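Long-range contacts in guanine deaminase (Escherichia coli, PDB 6OHB), which catalyses the zinc-dependent hydrolytic deamination of guanine to xanthine and ammonia in purine degradation: residues His6-Arg12 against Asp37-Lys43; Gly257-His263 against Glu284-Leu288. All coordinates share one frame; numbering follows the deposited sequence.

In the fold
Interactions 1 and 2 share no element of structure; their centres are about 45 Å apart, on opposite sides of the chain's centre. Interaction 1 joins two strands of the sheet formed largely by the N-terminal part of the chain, away from the zinc site, whereas interaction 2 joins two helices of the amidohydrolase barrel, the first of which carries a tyrosine beside probable substrate-binding residues. Both have a buried apolar part and a more exposed, charged margin. In 6-12 with 37-43 backbone hydrogen bonds set the register and an arginine-aspartate pair closes one end; in 257-263 with 284-288 the joining is mostly through side chains, a leucine and a doubly bonded arginine.

Interaction 1 (His6-Arg12 against Asp37-Lys43); sequences HTLKAVR and DGLLLIK
The pairing of K9 and V11 with I42 and L40 joins the two inner strands of a four-stranded mixed sheet, consistent with the small β-sandwich that accompanies the barrel in many amidohydrolases. The strands run antiparallel. K9 and I42 form one hydrogen-bonded pair, in which K9 N gives to I42 O and I42 N to K9 O, both at 2.9 Å; V11 and L40 form the next in the same manner. Between them A10 and L41 are a non-hydrogen-bonded pair, and the CA-H of L41 points at K9 O.

Side chains alternate between the faces. V11, L40 and I42 all pack on F388 of strand 388-391, and V11 CG2 meets I42 CD1 at 4.3 Å; branched and apolar residues suit this buried side. K9 lends its CB to I42 CB at 4.1 Å, while its extended chain takes NZ to the carbonyl of G432. On the other face the small A10 is met by the larger L41, whose CD2 lies 3.7 Å from A10 CB, and by L39.

At the end of the strand pairing, R12, with CG anti to the backbone N (chi1 -173°) and the chain straight to NE, reaches D37. NE donates to the syn lone pair of D37 OD1 at 3.3 Å (156°), and NH2 adds weak bonds to both oxygens. The two flat groups are nearly coplanar, 21° apart. A methionine in place of R12 would probably leave the D37 carboxylate without its opposite charge and free to turn. The backbone thus fixes the register, and the charged pair ties the corner at D37 to the strand end, where the carboxylate of D37 probably eases the closeness of R12, itself in cation-pi contact with W53, to the like-charged R70.

Interaction 2 (Gly257-His263 against Glu284-Leu288); sequences GYLDVYH and EWDRL
L259 reaches across to E284, R287 and L288 and makes the tight, buried part of this contact. Its CD2 lies 3.3 Å from E284 O and 3.6 Å from L288 CG, and also touches R287 CB, so one methyl of the forked side chain packs on a backbone carbonyl and apolar carbons of the second helix, the other on L288 CD2. L238 of strand 233-238 touches L259, and I295 of strand 294-297 touches L288, continuing the apolar packing toward the barrel strands.

The helical segments, whose N-to-C directions differ by 29°, lie on the outside of the TIM-type barrel; Y258, at the start of the first, sits against F210 and C239, probable substrate-binding residues, and its OH is hydrogen-bonded to E244 OE2.

R287 and H263 form the more open side. The long, flexible arginine, bent at chi2 and chi3 (73° and 71°), sets CD 3.5 Å above the centroid of the H263 ring and lays its guanidinium flat on the imidazole, while NH1 and NH2, each 3.1 Å from D260 OD1, answer that buried carboxylate on its anti side. Outside partners steady these groups: Q264 NE2 bonds D260 OD1, T268 OG1 bonds H263 ND1, and E281 N bonds E284 OE1. Near the first residues of the helix, E284 OE2 approaches Y258 N to 3.6 Å without a hydrogen bond.

Interaction 1 (His6-Arg12 against Asp37-Lys43)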
loop_
_atom_site.group_PDB
_atom_site.type_symbol
_atom_site.label_atom_id
_atom_site.label_comp_id
_atom_site.label_asym_id
_atom_site.label_seq_id
_atom_site.Cartn_x
_atom_site.Cartn_y
_atom_site.Cartn_z
ATOM N N HIS A 6 2.879 44.765 7.785
ATOM C CA HIS A 6 2.367 43.453 7.417
ATOM C C HIS A 6 1.287 42.994 8.395
ATOM O O HIS A 6 1.074 43.581 9.458
ATOM C CB HIS A 6 3.508 42.435 7.356
ATOM C CG HIS A 6 4.387 42.586 6.155
ATOM N ND1 HIS A 6 4.392 41.676 5.117
ATOM C CD2 HIS A 6 5.290 43.540 5.824
ATOM C CE1 HIS A 6 5.261 42.063 4.201
ATOM N NE2 HIS A 6 5.818 43.192 4.605
ATOM N N THR A 7 0.614 41.907 8.024
ATOM C CA THR A 7 -0.592 41.447 8.694
ATOM C C THR A 7 -0.433 40.014 9.193
ATOM O O THR A 7 0.440 39.268 8.744
ATOM C CB THR A 7 -1.789 41.525 7.746
ATOM O OG1 THR A 7 -2.959 41.026 8.405
ATOM C CG2 THR A 7 -1.504 40.695 6.504
ATOM N N LEU A 8 -1.321 39.630 10.105
ATOM C CA LEU A 8 -1.286 38.340 10.779
ATOM C C LEU A 8 -2.322 37.376 10.196
ATOM O O LEU A 8 -3.328 37.784 9.609
ATOM C CB LEU A 8 -1.544 38.530 12.276
ATOM C CG LEU A 8 -0.693 37.799 13.312
ATOM C CD1 LEU A 8 0.741 37.662 12.848
ATOM C CD2 LEU A 8 -0.741 38.553 14.632
ATOM N N LYS A 9 -2.052 36.078 10.363
ATOM C CA LYS A 9 -3.039 35.022 10.161
ATOM C C LYS A 9 -3.055 34.140 11.398
ATOM O O LYS A 9 -2.004 33.893 11.997
ATOM C CB LYS A 9 -2.744 34.154 8.924
ATOM C CG LYS A 9 -2.800 34.888 7.600
ATOM C CD LYS A 9 -2.649 33.920 6.432
ATOM C CE LYS A 9 -2.234 34.649 5.163
ATOM N NZ LYS A 9 -2.266 33.763 3.969
ATOM N N ALA A 10 -4.241 33.656 11.766
ATOM C CA ALA A 10 -4.433 32.829 12.952
ATOM C C ALA A 10 -5.025 31.483 12.559
ATOM O O ALA A 10 -6.058 31.430 11.884
ATOM C CB ALA A 10 -5.348 33.525 13.963
ATOM N N VAL A 11 -4.387 30.403 13.004
ATOM C CA VAL A 11 -4.814 29.042 12.705
ATOM C C VAL A 11 -4.967 28.296 14.024
ATOM O O VAL A 11 -4.008 28.187 14.795
ATOM C CB VAL A 11 -3.817 28.310 11.789
ATOM C CG1 VAL A 11 -4.211 26.852 11.643
ATOM C CG2 VAL A 11 -3.734 28.990 10.422
ATOM N N ARG A 12 -6.157 27.766 14.277
ATOM C CA ARG A 12 -6.446 27.070 15.521
ATOM C C ARG A 12 -6.644 25.577 15.274
ATOM O O ARG A 12 -7.203 25.177 14.246
ATOM C CB ARG A 12 -7.692 27.664 16.179
ATOM C CG ARG A 12 -7.969 27.107 17.548
ATOM C CD ARG A 12 -9.223 27.697 18.152
ATOM N NE ARG A 12 -9.453 27.145 19.479
ATOM C CZ ARG A 12 -10.429 27.538 20.285
ATOM N NH1 ARG A 12 -11.267 28.493 19.895
ATOM N NH2 ARG A 12 -10.566 26.980 21.482
ATOM N N ASP A 37 -5.150 21.889 22.011
ATOM C CA ASP A 37 -5.898 23.117 21.739
ATOM C C ASP A 37 -4.875 24.229 21.524
ATOM O O ASP A 37 -4.535 24.982 22.442
ATOM C CB ASP A 37 -6.868 23.432 22.874
ATOM C CG ASP A 37 -7.811 24.579 22.538
ATOM O OD1 ASP A 37 -7.971 24.891 21.343
ATOM O OD2 ASP A 37 -8.385 25.175 23.480
ATOM N N GLY A 38 -4.376 24.320 20.296
ATOM C CA GLY A 38 -3.276 25.199 19.968
ATOM C C GLY A 38 -3.574 26.293 18.962
ATOM O O GLY A 38 -4.581 26.258 18.241
ATOM N N LEU A 39 -2.659 27.258 18.902
ATOM C CA LEU A 39 -2.763 28.440 18.064
ATOM C C LEU A 39 -1.438 28.666 17.356
ATOM O O LEU A 39 -0.372 28.634 17.987
ATOM C CB LEU A 39 -3.122 29.676 18.889
ATOM C CG LEU A 39 -2.944 31.008 18.161
ATOM C CD1 LEU A 39 -3.925 31.093 17.003
ATOM C CD2 LEU A 39 -3.125 32.176 19.123
ATOM N N LEU A 40 -1.527 28.905 16.049
ATOM C CA LEU A 40 -0.396 29.198 15.181
ATOM C C LEU A 40 -0.650 30.551 14.539
ATOM O O LEU A 40 -1.625 30.717 13.799
ATOM C CB LEU A 40 -0.231 28.117 14.109
ATOM C CG LEU A 40 0.748 28.462 12.984
ATOM C CD1 LEU A 40 2.176 28.469 13.508
ATOM C CD2 LEU A 40 0.600 27.498 11.812
ATOM N N LEU A 41 0.208 31.518 14.843
ATOM C CA LEU A 41 0.148 32.850 14.267
ATOM C C LEU A 41 1.253 32.989 13.231
ATOM O O LEU A 41 2.424 32.705 13.525
ATOM C CB LEU A 41 0.302 33.925 15.344
ATOM C CG LEU A 41 -0.888 34.105 16.281
ATOM C CD1 LEU A 41 -0.541 35.100 17.373
ATOM C CD2 LEU A 41 -2.111 34.556 15.496
ATOM N N ILE A 42 0.870 33.484 12.056
ATOM C CA ILE A 42 1.698 33.539 10.862
ATOM C C ILE A 42 1.843 34.993 10.443
ATOM O O ILE A 42 0.849 35.727 10.380
ATOM C CB ILE A 42 1.062 32.722 9.715
ATOM C CG1 ILE A 42 0.881 31.264 10.124
ATOM C CG2 ILE A 42 1.862 32.860 8.425
ATOM C CD1 ILE A 42 0.032 30.486 9.138
ATOM N N LYS A 43 3.070 35.393 10.121
ATOM C CA LYS A 43 3.343 36.731 9.612
ATOM C C LYS A 43 4.508 36.653 8.639
ATOM O O LYS A 43 5.545 36.063 8.962
ATOM C CB LYS A 43 3.671 37.708 10.752
ATOM C CG LYS A 43 3.888 39.142 10.284
ATOM C CD LYS A 43 4.749 39.940 11.256
ATOM C CE LYS A 43 3.937 41.007 11.977
ATOM N NZ LYS A 43 4.811 42.034 12.612
#

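Interaction 2 (Gly257-His263 against Glu284-Leu288)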
loop_
_atom_site.group_PDB
_atom_site.type_symbol
_atom_site.label_atom_id
_atom_site.label_comp_id
_atom_site.label_asym_id
_atom_site.label_seq_id
_atom_site.Cartn_x
_atom_site.Cartn_y
_atom_site.Cartn_z
ATOM N N GLY A 257 34.795 1.082 -5.694
ATOM C CA GLY A 257 33.368 0.850 -5.598
ATOM C C GLY A 257 32.546 2.029 -6.091
ATOM O O GLY A 257 33.054 3.007 -6.646
ATOM N N TYR A 258 31.238 1.924 -5.852
ATOM C CA TYR A 258 30.277 2.875 -6.405
ATOM C C TYR A 258 30.400 4.247 -5.742
ATOM O O TYR A 258 30.583 5.267 -6.420
ATOM C CB TYR A 258 28.866 2.304 -6.243
ATOM C CG TYR A 258 27.802 2.855 -7.172
ATOM C CD1 TYR A 258 27.958 4.079 -7.811
ATOM C CD2 TYR A 258 26.620 2.152 -7.383
ATOM C CE1 TYR A 258 26.969 4.582 -8.645
ATOM C CE2 TYR A 258 25.631 2.643 -8.211
ATOM C CZ TYR A 258 25.807 3.857 -8.840
ATOM O OH TYR A 258 24.817 4.337 -9.666
ATOM N N LEU A 259 30.276 4.298 -4.413
ATOM C CA LEU A 259 30.310 5.586 -3.724
ATOM C C LEU A 259 31.642 6.299 -3.925
ATOM O O LEU A 259 31.690 7.537 -3.934
ATOM C CB LEU A 259 30.031 5.391 -2.231
ATOM C CG LEU A 259 30.178 6.622 -1.322
ATOM C CD1 LEU A 259 29.246 7.750 -1.745
ATOM C CD2 LEU A 259 29.963 6.259 0.138
ATOM N N ASP A 260 32.728 5.545 -4.102
ATOM C CA ASP A 260 34.028 6.182 -4.257
ATOM C C ASP A 260 34.158 6.926 -5.578
ATOM O O ASP A 260 34.955 7.865 -5.665
ATOM C CB ASP A 260 35.151 5.157 -4.124
ATOM C CG ASP A 260 36.522 5.809 -4.069
ATOM O OD1 ASP A 260 36.894 6.324 -2.992
ATOM O OD2 ASP A 260 37.225 5.809 -5.106
ATOM N N VAL A 261 33.381 6.554 -6.595
ATOM C CA VAL A 261 33.370 7.340 -7.827
ATOM C C VAL A 261 32.872 8.751 -7.543
ATOM O O VAL A 261 33.469 9.738 -7.985
ATOM C CB VAL A 261 32.515 6.650 -8.904
ATOM C CG1 VAL A 261 32.604 7.423 -10.215
ATOM C CG2 VAL A 261 32.953 5.207 -9.084
ATOM N N TYR A 262 31.771 8.864 -6.791
ATOM C CA TYR A 262 31.252 10.180 -6.438
ATOM C C TYR A 262 32.199 10.907 -5.496
ATOM O O TYR A 262 32.403 12.120 -5.625
ATOM C CB TYR A 262 29.877 10.048 -5.782
ATOM C CG TYR A 262 28.810 9.452 -6.661
ATOM C CD1 TYR A 262 28.566 9.951 -7.935
ATOM C CD2 TYR A 262 28.042 8.387 -6.213
ATOM C CE1 TYR A 262 27.584 9.399 -8.740
ATOM C CE2 TYR A 262 27.059 7.828 -7.008
ATOM C CZ TYR A 262 26.834 8.336 -8.268
ATOM O OH TYR A 262 25.852 7.775 -9.051
ATOM N N HIS A 263 32.806 10.170 -4.563
ATOM C CA HIS A 263 33.679 10.780 -3.564
ATOM C C HIS A 263 34.931 11.376 -4.196
ATOM O O HIS A 263 35.344 12.484 -3.833
ATOM C CB HIS A 263 34.048 9.748 -2.498
ATOM C CG HIS A 263 34.913 10.286 -1.400
ATOM N ND1 HIS A 263 34.468 11.224 -0.493
ATOM C CD2 HIS A 263 36.192 10.008 -1.055
ATOM C CE1 HIS A 263 35.438 11.504 0.359
ATOM N NE2 HIS A 263 36.495 10.780 0.040
ATOM N N GLU A 284 31.404 1.935 2.500
ATOM C CA GLU A 284 30.570 3.009 1.972
ATOM C C GLU A 284 29.705 3.630 3.065
ATOM O O GLU A 284 29.475 4.846 3.062
ATOM C CB GLU A 284 29.710 2.477 0.826
ATOM C CG GLU A 284 30.510 2.135 -0.423
ATOM C CD GLU A 284 29.775 1.179 -1.348
ATOM O OE1 GLU A 284 29.004 0.329 -0.846
ATOM O OE2 GLU A 284 29.975 1.273 -2.579
ATOM N N TRP A 285 29.219 2.816 4.007
ATOM C CA TRP A 285 28.524 3.358 5.171
ATOM C C TRP A 285 29.420 4.335 5.924
ATOM O O TRP A 285 29.013 5.464 6.239
ATOM C CB TRP A 285 28.085 2.225 6.102
ATOM C CG TRP A 285 26.827 1.508 5.705
ATOM C CD1 TRP A 285 26.720 0.208 5.297
ATOM C CD2 TRP A 285 25.496 2.039 5.705
ATOM N NE1 TRP A 285 25.408 -0.099 5.032
ATOM C CE2 TRP A 285 24.635 1.007 5.275
ATOM C CE3 TRP A 285 24.947 3.287 6.019
ATOM C CZ2 TRP A 285 23.258 1.184 5.153
ATOM C CZ3 TRP A 285 23.580 3.462 5.897
ATOM C CH2 TRP A 285 22.750 2.416 5.468
ATOM N N ASP A 286 30.662 3.918 6.210
ATOM C CA ASP A 286 31.579 4.787 6.945
ATOM C C ASP A 286 31.939 6.038 6.149
ATOM O O ASP A 286 32.115 7.112 6.734
ATOM C CB ASP A 286 32.850 4.024 7.326
ATOM C CG ASP A 286 32.572 2.817 8.208
ATOM O OD1 ASP A 286 31.508 2.780 8.866
ATOM O OD2 ASP A 286 33.429 1.907 8.252
ATOM N N ARG A 287 32.057 5.921 4.825
ATOM C CA ARG A 287 32.350 7.090 3.997
ATOM C C ARG A 287 31.194 8.084 4.013
ATOM O O ARG A 287 31.410 9.297 4.126
ATOM C CB ARG A 287 32.677 6.647 2.571
ATOM C CG ARG A 287 33.017 7.768 1.599
ATOM C CD ARG A 287 34.401 8.381 1.853
ATOM N NE ARG A 287 35.542 7.524 1.507
ATOM C CZ ARG A 287 35.770 6.968 0.316
ATOM N NH1 ARG A 287 34.941 7.155 -0.704
ATOM N NH2 ARG A 287 36.851 6.217 0.137
ATOM N N LEU A 288 29.959 7.593 3.880
ATOM C CA LEU A 288 28.802 8.476 3.987
ATOM C C LEU A 288 28.758 9.153 5.350
ATOM O O LEU A 288 28.432 10.341 5.455
ATOM C CB LEU A 288 27.513 7.693 3.742
ATOM C CG LEU A 288 27.218 7.267 2.305
ATOM C CD1 LEU A 288 25.899 6.510 2.245
ATOM C CD2 LEU A 288 27.199 8.473 1.376
#